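Local coordinates for 6-phosphogluconate dehydratase (Shewanella oneidensis, PDB 2GP4), which probably dehydrates 6-phosphogluconate to 2-dehydro-3-deoxy-6-phosphogluconate, a characteristic step of the Entner-Doudoroff pathway, at residues A[254-259]-A[375-380]; A[278-283]-A[412-417]; A[354-359]-A[365-370]. All coordinates share one frame; numbering follows the deposited sequence.

Of the segments in contact, the chain first supplies helix 252-256 and then helix 272-287, whose partners come in the same order further on. Contact 3, between 354-359 and 365-370, closes a short loop of five residues lying within both longer ones. Contact 1 closes a loop of 115 residues when helix 372-383 returns to 254-259. Contact 2 closes one of 128 residues when strand 411-416 reaches helix 272-287. Because their segments alternate, these two loops cross. Contacts 1 and 3, with centres 15 Å apart, do not touch. Together the contacts tie helix 252-256 to helix 372-383, helix 272-287 to the hairpin 403-416, and the loop after helix 340-347 to helix 364-370.

Contact 1: A[254-259]-A[375-380]; sequences LEVMGL and FLIKEL
Ile377 sends its longer branch toward Val256 through two torsions: CG1 stands opposite the carbonyl carbon (chi1 -73°), and the extended chi2 of 173° carries CD1 on toward Val256. Val256 presents its own CG1 in the equivalent position. The evidence for an apolar contact is the separation of 3.7 Å between Val256 CG1 and Ile377 CD1. Val256 CG1 also lies 3.8 Å from Ile377 CG1, which shows that this methyl meets both carbons of the isoleucine branch, the two side chains crossing at a slant.

Glu255 adds the other part of the grip, and does so with its aliphatic portion. Its CG is 4.1 Å from Ile377 CD1, and the two side chains run at about a right angle. The chain of Glu255 then bends beyond CG, leaving its carboxylate carbon further from Ile377 CD1 than CG is. The buried carboxylate is instead held by OE1 accepting from the backbone N of Gly263 and by OE2 bonding Gln260 NE2. No hydrogen bond spans the two segments, so their contact is entirely one of carbon against carbon. The backbones approach to 7.3 Å between Val256 CA and Ile377 CA, close enough for these short branches to bridge the gap.

Val256 also touches Ala313 of helix 304-316 and Met373, which places the contact among three helices. Just beyond it, Leu259 N bonds Leu254 O at 2.8 Å and Gly258 N bonds Glu255 O at 3.2 Å. With Gly258 at a positive phi of 62°, this pair of bonds defines a Schellman motif ending helix 252-256, here within the largely helical N-terminal domain.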
loop_
_atom_site.group_PDB
_atom_site.type_symbol
_atom_site.label_atom_id
_atom_site.label_comp_id
_atom_site.label_asym_id
_atom_site.label_seq_id
_atom_site.Cartn_x
_atom_site.Cartn_y
_atom_site.Cartn_z
ATOM N N LEU A 254 -7.017 -1.286 -6.129
ATOM C CA LEU A 254 -8.450 -1.481 -6.393
ATOM C C LEU A 254 -8.710 -2.130 -7.753
ATOM O O LEU A 254 -9.741 -2.781 -7.950
ATOM C CB LEU A 254 -9.225 -0.157 -6.295
ATOM C CG LEU A 254 -9.406 0.562 -4.953
ATOM C CD1 LEU A 254 -9.993 -0.356 -3.877
ATOM C CD2 LEU A 254 -8.094 1.169 -4.491
ATOM N N GLU A 255 -7.770 -1.943 -8.677
ATOM C CA GLU A 255 -7.853 -2.503 -10.020
ATOM C C GLU A 255 -7.644 -4.020 -10.026
ATOM O O GLU A 255 -8.469 -4.751 -10.572
ATOM C CB GLU A 255 -6.839 -1.816 -10.941
ATOM C CG GLU A 255 -6.974 -2.163 -12.415
ATOM C CD GLU A 255 -7.973 -1.290 -13.156
ATOM O OE1 GLU A 255 -8.460 -1.736 -14.213
ATOM O OE2 GLU A 255 -8.267 -0.164 -12.702
ATOM N N VAL A 256 -6.551 -4.486 -9.419
ATOM C CA VAL A 256 -6.224 -5.921 -9.379
ATOM C C VAL A 256 -7.165 -6.724 -8.489
ATOM O O VAL A 256 -7.363 -7.919 -8.702
ATOM C CB VAL A 256 -4.761 -6.200 -8.931
ATOM C CG1 VAL A 256 -3.813 -6.029 -10.083
ATOM C CG2 VAL A 256 -4.364 -5.320 -7.748
HETATM N N MSE A 257 -7.731 -6.054 -7.492
HETATM C CA MSE A 257 -8.653 -6.674 -6.554
HETATM C C MSE A 257 -10.097 -6.625 -7.055
HETATM O O MSE A 257 -11.011 -7.084 -6.376
HETATM C CB MSE A 257 -8.532 -6.006 -5.188
HETATM C CG MSE A 257 -7.204 -6.265 -4.500
HETATM SE SE MSE A 257 -7.116 -5.483 -2.721
HETATM C CE MSE A 257 -8.690 -6.341 -1.951
ATOM N N GLY A 258 -10.285 -6.063 -8.247
ATOM C CA GLY A 258 -11.589 -6.009 -8.899
ATOM C C GLY A 258 -12.626 -5.216 -8.130
ATOM O O GLY A 258 -13.795 -5.594 -8.083
ATOM N N LEU A 259 -12.189 -4.113 -7.528
ATOM C CA LEU A 259 -13.049 -3.298 -6.677
ATOM C C LEU A 259 -13.577 -2.046 -7.380
ATOM O O LEU A 259 -14.368 -1.295 -6.816
ATOM C CB LEU A 259 -12.318 -2.943 -5.374
ATOM C CG LEU A 259 -12.734 -3.590 -4.039
ATOM C CD1 LEU A 259 -13.669 -4.785 -4.172
ATOM C CD2 LEU A 259 -11.497 -3.954 -3.225
ATOM N N PHE A 375 -2.137 -4.388 -19.530
ATOM C CA PHE A 375 -0.944 -5.147 -19.906
ATOM C C PHE A 375 -0.353 -5.884 -18.704
ATOM O O PHE A 375 -0.082 -7.080 -18.782
ATOM C CB PHE A 375 0.111 -4.244 -20.557
ATOM C CG PHE A 375 1.401 -4.947 -20.863
ATOM C CD1 PHE A 375 1.527 -5.736 -22.002
ATOM C CD2 PHE A 375 2.492 -4.823 -20.014
ATOM C CE1 PHE A 375 2.721 -6.390 -22.290
ATOM C CE2 PHE A 375 3.689 -5.473 -20.292
ATOM C CZ PHE A 375 3.805 -6.258 -21.438
ATOM N N LEU A 376 -0.156 -5.161 -17.603
ATOM C CA LEU A 376 0.424 -5.724 -16.389
ATOM C C LEU A 376 -0.370 -6.935 -15.911
ATOM O O LEU A 376 0.204 -7.965 -15.561
ATOM C CB LEU A 376 0.455 -4.673 -15.275
ATOM C CG LEU A 376 1.302 -4.994 -14.044
ATOM C CD1 LEU A 376 2.483 -4.052 -13.993
ATOM C CD2 LEU A 376 0.469 -4.861 -12.787
ATOM N N ILE A 377 -1.694 -6.799 -15.907
ATOM C CA ILE A 377 -2.576 -7.852 -15.408
ATOM C C ILE A 377 -2.578 -9.071 -16.330
ATOM O O ILE A 377 -2.612 -10.194 -15.847
ATOM C CB ILE A 377 -3.996 -7.309 -15.091
ATOM C CG1 ILE A 377 -3.942 -6.456 -13.814
ATOM C CG2 ILE A 377 -5.008 -8.440 -14.932
ATOM C CD1 ILE A 377 -5.233 -5.737 -13.475
ATOM N N LYS A 378 -2.501 -8.853 -17.640
ATOM C CA LYS A 378 -2.411 -9.970 -18.583
ATOM C C LYS A 378 -1.123 -10.773 -18.376
ATOM O O LYS A 378 -1.159 -12.006 -18.302
ATOM C CB LYS A 378 -2.518 -9.493 -20.033
ATOM C CG LYS A 378 -2.412 -10.626 -21.050
ATOM C CD LYS A 378 -2.214 -10.123 -22.468
ATOM C CE LYS A 378 -2.226 -11.283 -23.452
ATOM N NZ LYS A 378 -0.944 -12.029 -23.424
ATOM N N GLU A 379 -0.002 -10.060 -18.274
ATOM C CA GLU A 379 1.307 -10.664 -18.023
ATOM C C GLU A 379 1.332 -11.505 -16.750
ATOM O O GLU A 379 1.800 -12.651 -16.763
ATOM C CB GLU A 379 2.390 -9.589 -17.948
ATOM C CG GLU A 379 2.779 -9.017 -19.293
ATOM C CD GLU A 379 3.513 -10.024 -20.152
ATOM O OE1 GLU A 379 4.563 -10.532 -19.703
ATOM O OE2 GLU A 379 3.039 -10.309 -21.273
ATOM N N LEU A 380 0.831 -10.938 -15.656
ATOM C CA LEU A 380 0.843 -11.643 -14.385
ATOM C C LEU A 380 -0.089 -12.861 -14.419
ATOM O O LEU A 380 0.282 -13.941 -13.949
ATOM C CB LEU A 380 0.519 -10.694 -13.228
ATOM C CG LEU A 380 1.530 -9.562 -12.992
ATOM C CD1 LEU A 380 0.932 -8.500 -12.079
ATOM C CD2 LEU A 380 2.868 -10.075 -12.443
#

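Contact 2: A[278-283]-A[412-417]; sequences NKMAAK and LRWVDG
The indole of Trp414 meets Met280 at its edge: Met280 CG lies near the ring plane, 3.9 Å from Trp414 CH2, and the helix segment 278-283 sets no atom over either face of the ring. Leu412, from the same strand as the tryptophan, comes from outside that plane, its CD2 being 3.9 Å from Trp414 CH2. The ring belongs to a two-stranded antiparallel beta hairpin, 403-408 with 411-416, which leans on helix 272-287. Backbone bonds of Arg413 with Lys406 and of Val415 with Glu404 tie its strands together. Leu412 and Trp414, two residues apart, both direct their side chains toward the helix.

Within 278-283, Met280, a selenomethionine, engages both. Its CB is 3.8 Å from Leu412 CD2, and its CG is 4.1 Å from that same methyl, so the first two carbons of the chain share the leucine branch while CG alone reaches the indole. CG gets to the ring because chi1 (-170°) sets it opposite the backbone N. A bend at chi2 (65°) then turns the chain aside, leaving Met280 SE 5.0 Å from Trp414 CH2. Thus carbon rather than selenium makes the close approach to Trp414.

The helix and strand backbones stay 8.7 Å apart between Met280 CA and Leu412 CA, and side chains bridge the interval without a hydrogen bond across it. Leu277, one turn earlier on the helix, touches both Leu412 and Trp414, while Leu261 touches Met280 and the indole. None of the three residues in direct contact is fully buried, in keeping with a site near the surface. The polar corner of the indole has its own anchor: Trp414 NE1 hydrogen-bonds the backbone O of Pro262.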
loop_
_atom_site.group_PDB
_atom_site.type_symbol
_atom_site.label_atom_id
_atom_site.label_comp_id
_atom_site.label_asym_id
_atom_site.label_seq_id
_atom_site.Cartn_x
_atom_site.Cartn_y
_atom_site.Cartn_z
ATOM N N ASN A 278 -18.902 6.784 -14.708
ATOM C CA ASN A 278 -19.653 7.111 -13.499
ATOM C C ASN A 278 -21.071 6.563 -13.576
ATOM O O ASN A 278 -21.633 6.130 -12.567
ATOM C CB ASN A 278 -19.691 8.626 -13.261
ATOM C CG ASN A 278 -18.314 9.216 -12.961
ATOM O OD1 ASN A 278 -17.413 8.536 -12.458
ATOM N ND2 ASN A 278 -18.151 10.496 -13.270
ATOM N N LYS A 279 -21.635 6.577 -14.781
ATOM C CA LYS A 279 -22.988 6.079 -15.007
ATOM C C LYS A 279 -23.016 4.558 -14.907
ATOM O O LYS A 279 -23.942 3.984 -14.328
ATOM C CB LYS A 279 -23.517 6.519 -16.378
ATOM C CG LYS A 279 -23.246 7.974 -16.759
ATOM C CD LYS A 279 -24.213 8.951 -16.101
ATOM C CE LYS A 279 -24.068 10.351 -16.687
ATOM N NZ LYS A 279 -24.399 10.390 -18.144
HETATM N N MSE A 280 -21.998 3.914 -15.474
HETATM C CA MSE A 280 -21.900 2.459 -15.459
HETATM C C MSE A 280 -21.707 1.934 -14.038
HETATM O O MSE A 280 -22.302 0.927 -13.657
HETATM C CB MSE A 280 -20.766 1.983 -16.369
HETATM C CG MSE A 280 -20.747 0.483 -16.596
HETATM SE SE MSE A 280 -22.326 -0.097 -17.570
HETATM C CE MSE A 280 -22.414 -1.955 -16.971
ATOM N N ALA A 281 -20.881 2.630 -13.262
ATOM C CA ALA A 281 -20.658 2.281 -11.861
ATOM C C ALA A 281 -21.973 2.230 -11.084
ATOM O O ALA A 281 -22.200 1.290 -10.331
ATOM C CB ALA A 281 -19.682 3.250 -11.213
ATOM N N ALA A 282 -22.833 3.229 -11.294
ATOM C CA ALA A 282 -24.155 3.299 -10.655
ATOM C C ALA A 282 -25.054 2.128 -11.039
ATOM O O ALA A 282 -25.646 1.488 -10.170
ATOM C CB ALA A 282 -24.848 4.627 -10.980
ATOM N N LYS A 283 -25.150 1.853 -12.337
ATOM C CA LYS A 283 -25.978 0.757 -12.841
ATOM C C LYS A 283 -25.481 -0.608 -12.361
ATOM O O LYS A 283 -26.282 -1.494 -12.051
ATOM C CB LYS A 283 -26.032 0.774 -14.374
ATOM C CG LYS A 283 -26.841 1.922 -14.974
ATOM C CD LYS A 283 -26.987 1.767 -16.488
ATOM C CE LYS A 283 -27.897 2.840 -17.087
ATOM N NZ LYS A 283 -27.339 4.225 -16.987
ATOM N N LEU A 412 -20.313 3.357 -24.656
ATOM C CA LEU A 412 -19.292 2.813 -23.776
ATOM C C LEU A 412 -19.069 1.324 -24.043
ATOM O O LEU A 412 -19.976 0.514 -23.857
ATOM C CB LEU A 412 -19.664 3.056 -22.311
ATOM C CG LEU A 412 -18.854 2.365 -21.207
ATOM C CD1 LEU A 412 -17.386 2.776 -21.231
ATOM C CD2 LEU A 412 -19.480 2.653 -19.843
ATOM N N ARG A 413 -17.858 0.981 -24.483
ATOM C CA ARG A 413 -17.494 -0.403 -24.773
ATOM C C ARG A 413 -16.178 -0.774 -24.109
ATOM O O ARG A 413 -15.300 0.075 -23.929
ATOM C CB ARG A 413 -17.338 -0.629 -26.278
ATOM C CG ARG A 413 -18.456 -0.089 -27.154
ATOM C CD ARG A 413 -18.193 -0.453 -28.599
ATOM N NE ARG A 413 -18.342 -1.888 -28.815
ATOM C CZ ARG A 413 -19.374 -2.448 -29.434
ATOM N NH1 ARG A 413 -20.355 -1.697 -29.920
ATOM N NH2 ARG A 413 -19.421 -3.763 -29.569
ATOM N N TRP A 414 -16.041 -2.048 -23.759
ATOM C CA TRP A 414 -14.763 -2.582 -23.301
ATOM C C TRP A 414 -14.087 -3.368 -24.426
ATOM O O TRP A 414 -14.710 -4.213 -25.072
ATOM C CB TRP A 414 -14.940 -3.416 -22.029
ATOM C CG TRP A 414 -14.817 -2.587 -20.764
ATOM C CD1 TRP A 414 -13.679 -2.373 -20.035
ATOM C CD2 TRP A 414 -15.859 -1.859 -20.098
ATOM N NE1 TRP A 414 -13.947 -1.564 -18.960
ATOM C CE2 TRP A 414 -15.276 -1.234 -18.970
ATOM C CE3 TRP A 414 -17.227 -1.671 -20.345
ATOM C CZ2 TRP A 414 -16.016 -0.431 -18.086
ATOM C CZ3 TRP A 414 -17.965 -0.871 -19.464
ATOM C CH2 TRP A 414 -17.354 -0.263 -18.348
ATOM N N VAL A 415 -12.821 -3.050 -24.680
ATOM C CA VAL A 415 -12.066 -3.662 -25.776
ATOM C C VAL A 415 -10.808 -4.353 -25.251
ATOM O O VAL A 415 -10.398 -4.115 -24.116
ATOM C CB VAL A 415 -11.685 -2.625 -26.877
ATOM C CG1 VAL A 415 -12.933 -2.061 -27.547
ATOM C CG2 VAL A 415 -10.841 -1.505 -26.297
ATOM N N ASP A 416 -10.205 -5.207 -26.074
ATOM C CA ASP A 416 -8.977 -5.904 -25.705
ATOM C C ASP A 416 -7.833 -4.932 -25.461
ATOM O O ASP A 416 -7.589 -4.034 -26.269
ATOM C CB ASP A 416 -8.572 -6.909 -26.783
ATOM C CG ASP A 416 -9.180 -8.288 -26.570
ATOM O OD1 ASP A 416 -10.162 -8.426 -25.803
ATOM O OD2 ASP A 416 -8.662 -9.244 -27.183
ATOM N N GLY A 417 -7.149 -5.111 -24.334
ATOM C CA GLY A 417 -5.973 -4.320 -24.004
ATOM C C GLY A 417 -4.735 -4.797 -24.744
ATOM O O GLY A 417 -4.773 -5.836 -25.414
#

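Contact 3: A[354-359]-A[365-370]; sequences ARVYPN and NHFHAA
Phe367 offers CD1 and CE1 of its ring to Ala354 and Val356, both methyls approaching obliquely. Ala354 CB makes the closer approach, 3.7 Å from Phe367 CE1. Its distance to Phe367 CD1 is 4.1 Å, so the methyl leans on the bond between these two ring atoms. Val356 comes to the neighbouring position, its CG2 standing 4.2 Å from Phe367 CD1, and its side chain crosses that of Phe367 at a slant. The ring gets there because its CG points away from the backbone N (chi1 167°), projecting the aromatic group from the helix toward the loop.

Ala354 and Val356 are alternate residues of an extended run and both direct CB at the ring, whereas Arg355 between them directs its side chain away. The backbones come within 6.7 Å at Val356 CA and Phe367 CA, with no hydrogen bond between the segments.

The loop thus doubles back over the helix it leads into. It follows helix 340-347, and Arg355 is bonded through its backbone to Val426. Helix 364-370 has His366 N bonded to Asp363 OD1, and helix 372-383 comes directly after it.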
loop_
_atom_site.group_PDB
_atom_site.type_symbol
_atom_site.label_atom_id
_atom_site.label_comp_id
_atom_site.label_asym_id
_atom_site.label_seq_id
_atom_site.Cartn_x
_atom_site.Cartn_y
_atom_site.Cartn_z
ATOM N N ALA A 354 7.285 -2.446 -13.600
ATOM C CA ALA A 354 7.005 -1.031 -13.859
ATOM C C ALA A 354 7.944 -0.071 -13.141
ATOM O O ALA A 354 8.302 -0.291 -11.988
ATOM C CB ALA A 354 5.552 -0.699 -13.522
ATOM N N ARG A 355 8.337 0.989 -13.845
ATOM C CA ARG A 355 9.059 2.122 -13.263
ATOM C C ARG A 355 8.194 3.372 -13.309
ATOM O O ARG A 355 8.134 4.050 -14.335
ATOM C CB ARG A 355 10.348 2.403 -14.030
ATOM C CG ARG A 355 11.559 1.655 -13.550
ATOM C CD ARG A 355 12.796 2.262 -14.182
ATOM N NE ARG A 355 13.833 1.261 -14.411
ATOM C CZ ARG A 355 14.686 1.286 -15.434
ATOM N NH1 ARG A 355 14.623 2.257 -16.343
ATOM N NH2 ARG A 355 15.597 0.327 -15.557
ATOM N N VAL A 356 7.532 3.670 -12.196
ATOM C CA VAL A 356 6.671 4.848 -12.090
ATOM C C VAL A 356 7.357 5.882 -11.201
ATOM O O VAL A 356 8.071 5.509 -10.276
ATOM C CB VAL A 356 5.273 4.484 -11.528
ATOM C CG1 VAL A 356 4.332 5.688 -11.569
ATOM C CG2 VAL A 356 4.673 3.320 -12.308
ATOM N N TYR A 357 7.096 7.164 -11.481
ATOM C CA TYR A 357 7.843 8.328 -10.956
ATOM C C TYR A 357 8.762 8.122 -9.749
ATOM O O TYR A 357 9.979 8.234 -9.907
ATOM C CB TYR A 357 6.947 9.573 -10.759
ATOM C CG TYR A 357 7.580 10.653 -9.887
ATOM C CD1 TYR A 357 8.671 11.402 -10.342
ATOM C CD2 TYR A 357 7.090 10.918 -8.606
ATOM C CE1 TYR A 357 9.261 12.387 -9.538
ATOM C CE2 TYR A 357 7.670 11.899 -7.794
ATOM C CZ TYR A 357 8.752 12.628 -8.269
ATOM O OH TYR A 357 9.319 13.594 -7.472
ATOM N N PRO A 358 8.213 7.832 -8.546
ATOM C CA PRO A 358 9.183 7.775 -7.446
ATOM C C PRO A 358 10.423 6.962 -7.848
ATOM O O PRO A 358 11.539 7.291 -7.439
ATOM C CB PRO A 358 8.401 7.098 -6.318
ATOM C CG PRO A 358 6.979 7.470 -6.579
ATOM C CD PRO A 358 6.839 7.532 -8.089
ATOM N N ASN A 359 10.211 5.931 -8.669
ATOM C CA ASN A 359 11.289 5.163 -9.285
ATOM C C ASN A 359 11.416 5.484 -10.780
ATOM O O ASN A 359 10.964 4.720 -11.635
ATOM C CB ASN A 359 11.058 3.670 -9.067
ATOM C CG ASN A 359 10.817 3.326 -7.610
ATOM O OD1 ASN A 359 11.614 3.676 -6.736
ATOM N ND2 ASN A 359 9.714 2.634 -7.339
ATOM N N ASN A 365 0.294 8.538 -16.142
ATOM C CA ASN A 365 -0.225 8.635 -17.511
ATOM C C ASN A 365 0.723 8.037 -18.555
ATOM O O ASN A 365 0.274 7.449 -19.543
ATOM C CB ASN A 365 -0.561 10.089 -17.862
ATOM C CG ASN A 365 -1.670 10.661 -16.986
ATOM O OD1 ASN A 365 -2.820 10.212 -17.039
ATOM N ND2 ASN A 365 -1.327 11.658 -16.177
ATOM N N HIS A 366 2.028 8.196 -18.319
ATOM C CA HIS A 366 3.083 7.599 -19.138
ATOM C C HIS A 366 3.046 6.075 -18.993
ATOM O O HIS A 366 3.181 5.344 -19.979
ATOM C CB HIS A 366 4.450 8.127 -18.680
ATOM C CG HIS A 366 5.565 7.894 -19.656
ATOM N ND1 HIS A 366 5.601 6.817 -20.517
ATOM C CD2 HIS A 366 6.706 8.589 -19.880
ATOM C CE1 HIS A 366 6.704 6.869 -21.240
ATOM N NE2 HIS A 366 7.393 7.933 -20.874
ATOM N N PHE A 367 2.872 5.614 -17.755
ATOM C CA PHE A 367 2.695 4.199 -17.451
ATOM C C PHE A 367 1.507 3.621 -18.219
ATOM O O PHE A 367 1.611 2.547 -18.818
ATOM C CB PHE A 367 2.521 3.999 -15.939
ATOM C CG PHE A 367 2.039 2.631 -15.549
ATOM C CD1 PHE A 367 2.888 1.533 -15.604
ATOM C CD2 PHE A 367 0.733 2.444 -15.106
ATOM C CE1 PHE A 367 2.442 0.266 -15.236
ATOM C CE2 PHE A 367 0.279 1.178 -14.736
ATOM C CZ PHE A 367 1.140 0.090 -14.799
ATOM N N HIS A 368 0.394 4.353 -18.205
ATOM C CA HIS A 368 -0.837 3.922 -18.853
ATOM C C HIS A 368 -0.711 3.886 -20.375
ATOM O O HIS A 368 -1.157 2.940 -21.009
ATOM C CB HIS A 368 -2.007 4.807 -18.425
ATOM C CG HIS A 368 -3.299 4.462 -19.097
ATOM N ND1 HIS A 368 -3.864 5.253 -20.073
ATOM C CD2 HIS A 368 -4.129 3.405 -18.941
ATOM C CE1 HIS A 368 -4.991 4.700 -20.484
ATOM N NE2 HIS A 368 -5.176 3.579 -19.811
ATOM N N ALA A 369 -0.093 4.915 -20.946
ATOM C CA ALA A 369 0.145 4.982 -22.385
ATOM C C ALA A 369 1.085 3.880 -22.900
ATOM O O ALA A 369 0.983 3.465 -24.056
ATOM C CB ALA A 369 0.661 6.361 -22.772
ATOM N N ALA A 370 1.984 3.407 -22.039
ATOM C CA ALA A 370 2.899 2.311 -22.377
ATOM C C ALA A 370 2.195 0.949 -22.482
ATOM O O ALA A 370 2.666 0.050 -23.175
ATOM C CB ALA A 370 4.039 2.240 -21.367
#